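PDB 3KXW: saframycin Mx1 synthetase B from Legionella pneumophila subsp. pneumophila, which belongs to the ANL superfamily, as a fatty acid AMP ligase with an AMP-binding domain and a smaller C-terminal domain. Local coordinates for residues 300-305 with 497-502. Numbering follows the deposited sequence.
With 1ZZ (5'-O-[(S)-(dodecanoyloxy)(hydroxy)phosphoryl]adenosine), chain B.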
loop_
_atom_site.group_PDB
_atom_site.type_symbol
_atom_site.label_atom_id
_atom_site.label_comp_id
_atom_site.label_asym_id
_atom_site.label_seq_id
_atom_site.Cartn_x
_atom_site.Cartn_y
_atom_site.Cartn_z
ATOM N N PRO A 300 -6.365 8.410 -4.389
ATOM C CA PRO A 300 -7.404 9.431 -4.182
ATOM C C PRO A 300 -8.627 8.913 -3.427
ATOM O O PRO A 300 -9.141 7.841 -3.684
ATOM C CB PRO A 300 -7.749 9.864 -5.601
ATOM C CG PRO A 300 -6.479 9.670 -6.334
ATOM C CD PRO A 300 -5.895 8.390 -5.779
ATOM N N VAL A 301 -9.060 9.704 -2.464
ATOM C CA VAL A 301 -10.138 9.327 -1.572
ATOM C C VAL A 301 -11.471 9.890 -2.122
ATOM O O VAL A 301 -11.579 11.091 -2.408
ATOM C CB VAL A 301 -9.821 9.876 -0.163
ATOM C CG1 VAL A 301 -11.010 9.693 0.785
ATOM C CG2 VAL A 301 -8.518 9.234 0.380
ATOM N N ARG A 302 -12.461 9.028 -2.322
ATOM C CA ARG A 302 -13.712 9.442 -2.986
ATOM C C ARG A 302 -14.930 9.476 -2.061
ATOM O O ARG A 302 -15.224 8.506 -1.392
ATOM C CB ARG A 302 -14.025 8.535 -4.186
ATOM C CG ARG A 302 -12.895 8.441 -5.209
ATOM C CD ARG A 302 -13.210 7.421 -6.288
ATOM N NE ARG A 302 -14.276 7.835 -7.207
ATOM C CZ ARG A 302 -15.546 7.429 -7.154
ATOM N NH1 ARG A 302 -15.962 6.624 -6.189
ATOM N NH2 ARG A 302 -16.422 7.845 -8.069
ATOM N N GLU A 303 -15.637 10.604 -2.039
ATOM C CA GLU A 303 -16.900 10.697 -1.311
ATOM C C GLU A 303 -17.899 9.633 -1.758
ATOM O O GLU A 303 -18.511 8.976 -0.933
ATOM C CB GLU A 303 -17.534 12.081 -1.475
ATOM C CG GLU A 303 -19.008 12.113 -1.049
ATOM C CD GLU A 303 -19.188 11.956 0.453
ATOM O OE1 GLU A 303 -18.227 12.242 1.191
ATOM O OE2 GLU A 303 -20.286 11.533 0.890
ATOM N N GLU A 304 -18.042 9.444 -3.068
ATOM C CA GLU A 304 -19.020 8.479 -3.563
ATOM C C GLU A 304 -18.735 7.052 -3.039
ATOM O O GLU A 304 -19.650 6.340 -2.641
ATOM C CB GLU A 304 -19.116 8.512 -5.097
ATOM C CG GLU A 304 -20.136 7.520 -5.671
ATOM C CD GLU A 304 -20.269 7.607 -7.203
ATOM O OE1 GLU A 304 -19.244 7.519 -7.917
ATOM O OE2 GLU A 304 -21.408 7.754 -7.695
ATOM N N THR A 305 -17.465 6.654 -3.058
ATOM C CA THR A 305 -17.046 5.385 -2.479
ATOM C C THR A 305 -17.481 5.227 -1.044
ATOM O O THR A 305 -18.025 4.193 -0.667
ATOM C CB THR A 305 -15.516 5.229 -2.522
ATOM O OG1 THR A 305 -15.091 5.243 -3.884
ATOM C CG2 THR A 305 -15.084 3.919 -1.855
ATOM N N GLU A 497 -13.531 12.931 -16.120
ATOM C CA GLU A 497 -13.842 13.973 -15.135
ATOM C C GLU A 497 -13.173 13.788 -13.778
ATOM O O GLU A 497 -13.696 13.120 -12.877
ATOM C CB GLU A 497 -15.356 14.218 -15.002
ATOM C CG GLU A 497 -16.128 13.090 -14.361
ATOM C CD GLU A 497 -17.592 13.117 -14.746
ATOM O OE1 GLU A 497 -18.282 14.121 -14.429
ATOM O OE2 GLU A 497 -18.051 12.123 -15.358
ATOM N N HIS A 498 -11.995 14.387 -13.656
ATOM C CA HIS A 498 -11.347 14.517 -12.366
ATOM C C HIS A 498 -10.811 13.206 -11.782
ATOM O O HIS A 498 -10.282 13.217 -10.682
ATOM C CB HIS A 498 -12.304 15.199 -11.366
ATOM C CG HIS A 498 -13.197 16.231 -11.988
ATOM N ND1 HIS A 498 -12.713 17.392 -12.555
ATOM C CD2 HIS A 498 -14.546 16.283 -12.120
ATOM C CE1 HIS A 498 -13.722 18.104 -13.026
ATOM N NE2 HIS A 498 -14.846 17.455 -12.770
ATOM N N GLU A 499 -10.956 12.090 -12.499
ATOM C CA GLU A 499 -10.402 10.811 -12.047
ATOM C C GLU A 499 -9.690 10.041 -13.154
ATOM O O GLU A 499 -9.969 10.225 -14.346
ATOM C CB GLU A 499 -11.507 9.927 -11.475
ATOM C CG GLU A 499 -12.580 10.728 -10.801
ATOM C CD GLU A 499 -13.467 9.880 -9.931
ATOM O OE1 GLU A 499 -14.011 8.869 -10.440
ATOM O OE2 GLU A 499 -13.614 10.240 -8.741
ATOM N N TYR A 500 -8.768 9.177 -12.756
ATOM C CA TYR A 500 -8.129 8.288 -13.716
ATOM C C TYR A 500 -8.626 6.865 -13.503
ATOM O O TYR A 500 -8.800 6.437 -12.373
ATOM C CB TYR A 500 -6.612 8.348 -13.587
ATOM C CG TYR A 500 -6.013 9.650 -14.062
ATOM C CD1 TYR A 500 -5.598 9.808 -15.385
ATOM C CD2 TYR A 500 -5.869 10.725 -13.194
ATOM C CE1 TYR A 500 -5.044 10.998 -15.824
ATOM C CE2 TYR A 500 -5.330 11.922 -13.622
ATOM C CZ TYR A 500 -4.915 12.055 -14.933
ATOM O OH TYR A 500 -4.372 13.246 -15.343
ATOM N N LYS A 501 -8.855 6.135 -14.590
ATOM C CA LYS A 501 -9.391 4.773 -14.477
ATOM C C LYS A 501 -8.576 3.817 -15.333
ATOM O O LYS A 501 -8.533 3.963 -16.541
ATOM C CB LYS A 501 -10.859 4.732 -14.914
ATOM C CG LYS A 501 -11.763 5.787 -14.250
ATOM C CD LYS A 501 -13.250 5.598 -14.600
ATOM C CE LYS A 501 -13.897 4.538 -13.716
ATOM N NZ LYS A 501 -13.659 4.820 -12.264
ATOM N N LEU A 502 -7.910 2.868 -14.693
ATOM C CA LEU A 502 -7.242 1.807 -15.415
ATOM C C LEU A 502 -8.309 0.947 -16.067
ATOM O O LEU A 502 -9.226 0.462 -15.396
ATOM C CB LEU A 502 -6.406 0.976 -14.459
ATOM C CG LEU A 502 -5.776 -0.285 -15.023
ATOM C CD1 LEU A 502 -4.982 0.005 -16.322
ATOM C CD2 LEU A 502 -4.903 -0.976 -13.954
HETATM P P 1ZZ B . 3.408 5.142 -1.281
HETATM C C1 1ZZ B . -2.808 1.985 11.580
HETATM N N1 1ZZ B . -1.603 9.099 -2.024
HETATM O O1 1ZZ B . 0.402 5.301 -0.034
HETATM C C2 1ZZ B . -2.925 2.429 10.116
HETATM N N2 1ZZ B . -2.487 9.093 0.030
HETATM O O2 1ZZ B . 2.715 5.012 0.226
HETATM C C3 1ZZ B . -2.314 3.817 9.885
HETATM N N3 1ZZ B . -3.414 10.600 -3.183
HETATM O O3 1ZZ B . 4.766 5.622 -1.134
HETATM C C4 1ZZ B . -2.043 4.052 8.391
HETATM N N4 1ZZ B . -5.149 11.236 -1.635
HETATM O O4 1ZZ B . 3.386 3.680 -1.965
HETATM C C5 1ZZ B . -1.861 5.538 8.042
HETATM N N5 1ZZ B . -5.176 10.704 0.639
HETATM O O5 1ZZ B . 2.524 6.156 -2.266
HETATM C C6 1ZZ B . -1.725 5.661 6.518
HETATM O O6 1ZZ B . 0.202 7.656 -2.928
HETATM C C7 1ZZ B . -1.683 7.030 5.794
HETATM O O7 1ZZ B . 0.422 10.138 -4.433
HETATM C C8 1ZZ B . -1.688 7.072 4.254
HETATM O O8 1ZZ B . 2.466 10.235 -3.038
HETATM C C9 1ZZ B . -0.255 6.854 3.740
HETATM C C10 1ZZ B . -0.172 6.184 2.348
HETATM C C11 1ZZ B . 1.307 5.779 2.093
HETATM C C12 1ZZ B . 1.560 5.774 0.574
HETATM C C13 1ZZ B . 2.201 7.468 -1.859
HETATM C C14 1ZZ B . 1.428 8.094 -2.842
HETATM C C15 1ZZ B . 1.327 9.651 -2.651
HETATM C C16 1ZZ B . 0.258 10.007 -3.339
HETATM C C17 1ZZ B . -0.637 8.913 -3.012
HETATM C C18 1ZZ B . -1.496 8.647 -0.647
HETATM C C19 1ZZ B . -3.349 9.858 -0.921
HETATM C C20 1ZZ B . -2.793 9.893 -2.096
HETATM C C21 1ZZ B . -4.559 11.208 -2.988
HETATM C C22 1ZZ B . -4.625 10.642 -0.691
#
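R302 lays the NE edge of its guanidinium against the carboxylate of E499, a salt bridge between the AMP-binding part of this ANL-type fold and its C-terminal part. The arginine stands at the N-cap position of helix 303-313; the glutamate belongs to segment 497-502, where the chain leads into the strand that pairs with strand 486-496 in the C-terminal sheet. R302 NE donates to E499 OE2 at 2.9 Å on the syn side of the carboxylate but 25° out of its plane, and the same N-H reaches weakly to E499 OE1 at 3.4 Å. This is no flat, two-pronged pairing: the two side chains cross at about a right angle and their planar ends are turned 62° apart, with one nitrogen serving both oxygens unequally.

The remaining guanidinium nitrogens are engaged by the first turn of the arginine's own helix. The arginine chain bends at chi3 (71°), which brings NH1 and NH2 back over that turn. R302 NH1 gives a 2.8 Å bond to T305 OG1, lying in the guanidinium plane, while T305 OG1 is also bonded to N268 and D272. With partners on all three nitrogens, the group's rotation is largely fixed, and the two carboxylates probably offset its charge. K501 NZ, 5.9 Å from R302 NH2 and not in contact with it, probably adds to the positive charge around the E499 carboxylate.

Just before the arginine, P300 and V301 line the pocket of 5'-O-[(S)-(dodecanoyloxy)(hydroxy)phosphoryl]adenosine; V301 CG2 lies 3.7 Å from N5 of this ligand. The salt bridge thus ties the C-terminal sheet to the same short loop that borders the adenine. Completing the R302-E304-E499 network, R302 NH2 meets E304 OE1 at 2.8 Å through the anti lone pair of that oxygen.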